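Local coordinates for protein beta-glucoside phosphorylase BglX (Unidentified, PDB 5VQE) that probably cleaves beta-glucosides by phosphorolysis, transferring glucose to phosphate, as a member of glycoside hydrolase family 3, at residues R349-G352 and M353-K356. Numbering follows the deposited sequence.
Sequences RILG and MKAK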
ATOM      1  N   ARG A 349      17.201  10.439  15.483  1.00 10.65           N
ATOM      2  CA  ARG A 349      15.889   9.808  15.407  1.00 10.06           C
ATOM      3  C   ARG A 349      15.956   8.458  14.703  1.00 11.76           C
ATOM      4  O   ARG A 349      15.156   7.566  15.003  1.00 10.85           O
ATOM      5  CB  ARG A 349      14.895  10.735  14.703  1.00 13.76           C
ATOM      6  CG  ARG A 349      14.195  11.699  15.642  1.00 12.44           C
ATOM      7  CD  ARG A 349      12.949  12.283  15.010  1.00 14.13           C
ATOM      8  NE  ARG A 349      12.133  13.026  15.971  1.00 14.98           N
ATOM      9  CZ  ARG A 349      12.176  14.348  16.148  1.00 16.18           C
ATOM     10  NH1 ARG A 349      13.004  15.101  15.445  1.00 14.77           N
ATOM     11  NH2 ARG A 349      11.385  14.920  17.040  1.00 13.05           N
ATOM     12  N   ILE A 350      16.900   8.289  13.776  1.00 10.65           N
ATOM     13  CA  ILE A 350      17.108   6.993  13.132  1.00 11.09           C
ATOM     14  C   ILE A 350      17.670   5.989  14.129  1.00 13.59           C
ATOM     15  O   ILE A 350      17.140   4.886  14.305  1.00 11.17           O
ATOM     16  CB  ILE A 350      18.046   7.153  11.923  1.00 10.80           C
ATOM     17  CG1 ILE A 350      17.410   8.076  10.880  1.00 11.01           C
ATOM     18  CG2 ILE A 350      18.380   5.801  11.327  1.00 11.25           C
ATOM     19  CD1 ILE A 350      18.352   8.510   9.800  1.00 10.87           C
ATOM     20  N   LEU A 351      18.772   6.350  14.780  1.00 10.98           N
ATOM     21  CA  LEU A 351      19.357   5.474  15.782  1.00 13.16           C
ATOM     22  C   LEU A 351      18.384   5.190  16.911  1.00 12.08           C
ATOM     23  O   LEU A 351      18.385   4.087  17.464  1.00 15.56           O
ATOM     24  CB  LEU A 351      20.628   6.105  16.330  1.00 12.96           C
ATOM     25  CG  LEU A 351      21.766   6.232  15.330  1.00 13.26           C
ATOM     26  CD1 LEU A 351      22.874   7.094  15.914  1.00 16.24           C
ATOM     27  CD2 LEU A 351      22.281   4.866  14.963  1.00 16.19           C
ATOM     28  N   GLY A 352      17.540   6.162  17.261  1.00 11.81           N
ATOM     29  CA  GLY A 352      16.591   5.943  18.337  1.00 13.01           C
ATOM     30  C   GLY A 352      15.582   4.857  18.020  1.00 10.80           C
ATOM     31  O   GLY A 352      15.147   4.122  18.911  1.00 12.73           O
ATOM     32  N   MET A 353      15.180   4.744  16.753  1.00 11.08           N
ATOM     33  CA  MET A 353      14.255   3.671  16.401  1.00 10.48           C
ATOM     34  C   MET A 353      14.964   2.325  16.409  1.00 12.84           C
ATOM     35  O   MET A 353      14.357   1.304  16.754  1.00 13.25           O
ATOM     36  CB  MET A 353      13.607   3.946  15.039  1.00 11.29           C
ATOM     37  CG  MET A 353      12.452   4.949  15.110  1.00 14.45           C
ATOM     38  SD  MET A 353      11.046   4.290  16.031  1.00 14.01           S
ATOM     39  CE  MET A 353      10.135   5.771  16.506  1.00 13.38           C
ATOM     40  N   LYS A 354      16.249   2.310  16.043  1.00 11.73           N
ATOM     41  CA  LYS A 354      17.032   1.085  16.127  1.00 10.84           C
ATOM     42  C   LYS A 354      17.188   0.642  17.575  1.00 13.84           C
ATOM     43  O   LYS A 354      17.082  -0.552  17.880  1.00 13.21           O
ATOM     44  CB  LYS A 354      18.385   1.309  15.454  1.00 14.48           C
ATOM     45  CG  LYS A 354      18.234   1.533  13.957  1.00 12.84           C
ATOM     46  CD  LYS A 354      19.540   1.844  13.249  1.00 10.71           C
ATOM     47  CE  LYS A 354      19.285   2.128  11.774  1.00 10.55           C
ATOM     48  NZ  LYS A 354      20.496   2.120  10.910  1.00 11.85           N
ATOM     49  N   ALA A 355      17.390   1.598  18.488  1.00 12.58           N
ATOM     50  CA  ALA A 355      17.437   1.276  19.908  1.00 13.84           C
ATOM     51  C   ALA A 355      16.070   0.853  20.427  1.00 15.21           C
ATOM     52  O   ALA A 355      15.973  -0.051  21.263  1.00 13.44           O
ATOM     53  CB  ALA A 355      17.959   2.473  20.700  1.00 16.18           C
ATOM     54  N   LYS A 356      14.997   1.487  19.940  1.00 14.58           N
ATOM     55  CA  LYS A 356      13.655   1.095  20.365  1.00 14.64           C
ATOM     56  C   LYS A 356      13.399  -0.375  20.058  1.00 15.55           C
ATOM     57  O   LYS A 356      12.805  -1.096  20.867  1.00 14.02           O
ATOM     58  CB  LYS A 356      12.613   1.983  19.676  1.00 14.44           C
ATOM     59  CG  LYS A 356      11.153   1.717  20.050  1.00 15.99           C
ATOM     60  CD  LYS A 356      10.216   2.544  19.159  1.00 17.05           C
ATOM     61  CE  LYS A 356       8.765   2.094  19.271  1.00 18.02           C
ATOM     62  NZ  LYS A 356       8.207   2.398  20.598  1.00 16.60           N
TER
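K354 and I350, one helical turn apart, run side by side and point the same way: methylene CE of K354 lies 3.8 Å from methyl CG2 of I350. The lysine reaches back over the preceding turn because CG stands anti to its carbonyl carbon (chi1 -66°), which sets CG of K354 3.5 Å from O of I350; the chain, extended beyond CG, then carries CE on to the isoleucine methyl and NZ to its acceptors. The same oxygen, O of I350, accepts a hydrogen bond from N of K354 at 3.2 Å. Next along the chain, N of A355 binds O of L351 at 2.9 Å, and N of K356 binds O of G352 at 2.8 Å. These three i to i+4 bonds belong to the last turns of helix 340-356, a helix of the N-terminal TIM-barrel domain of this family 3 enzyme. N of M353 is shared weakly between O of R349 (3.3 Å), four residues back, and O of I350, three back. The buried ammonium of K354 is gripped by three acceptors, O of G60, O of P86 and OE1 of Q36, so the lysine ties the helix to two loops and helix 30-36. L351 packs on W20, V21 and T24 of helix 15-27, where A355 also meets W20. Toward the N-terminal segment, R349 O accepts a bond from the Y11 hydroxyl, and NZ of K356 bonds to O of P10.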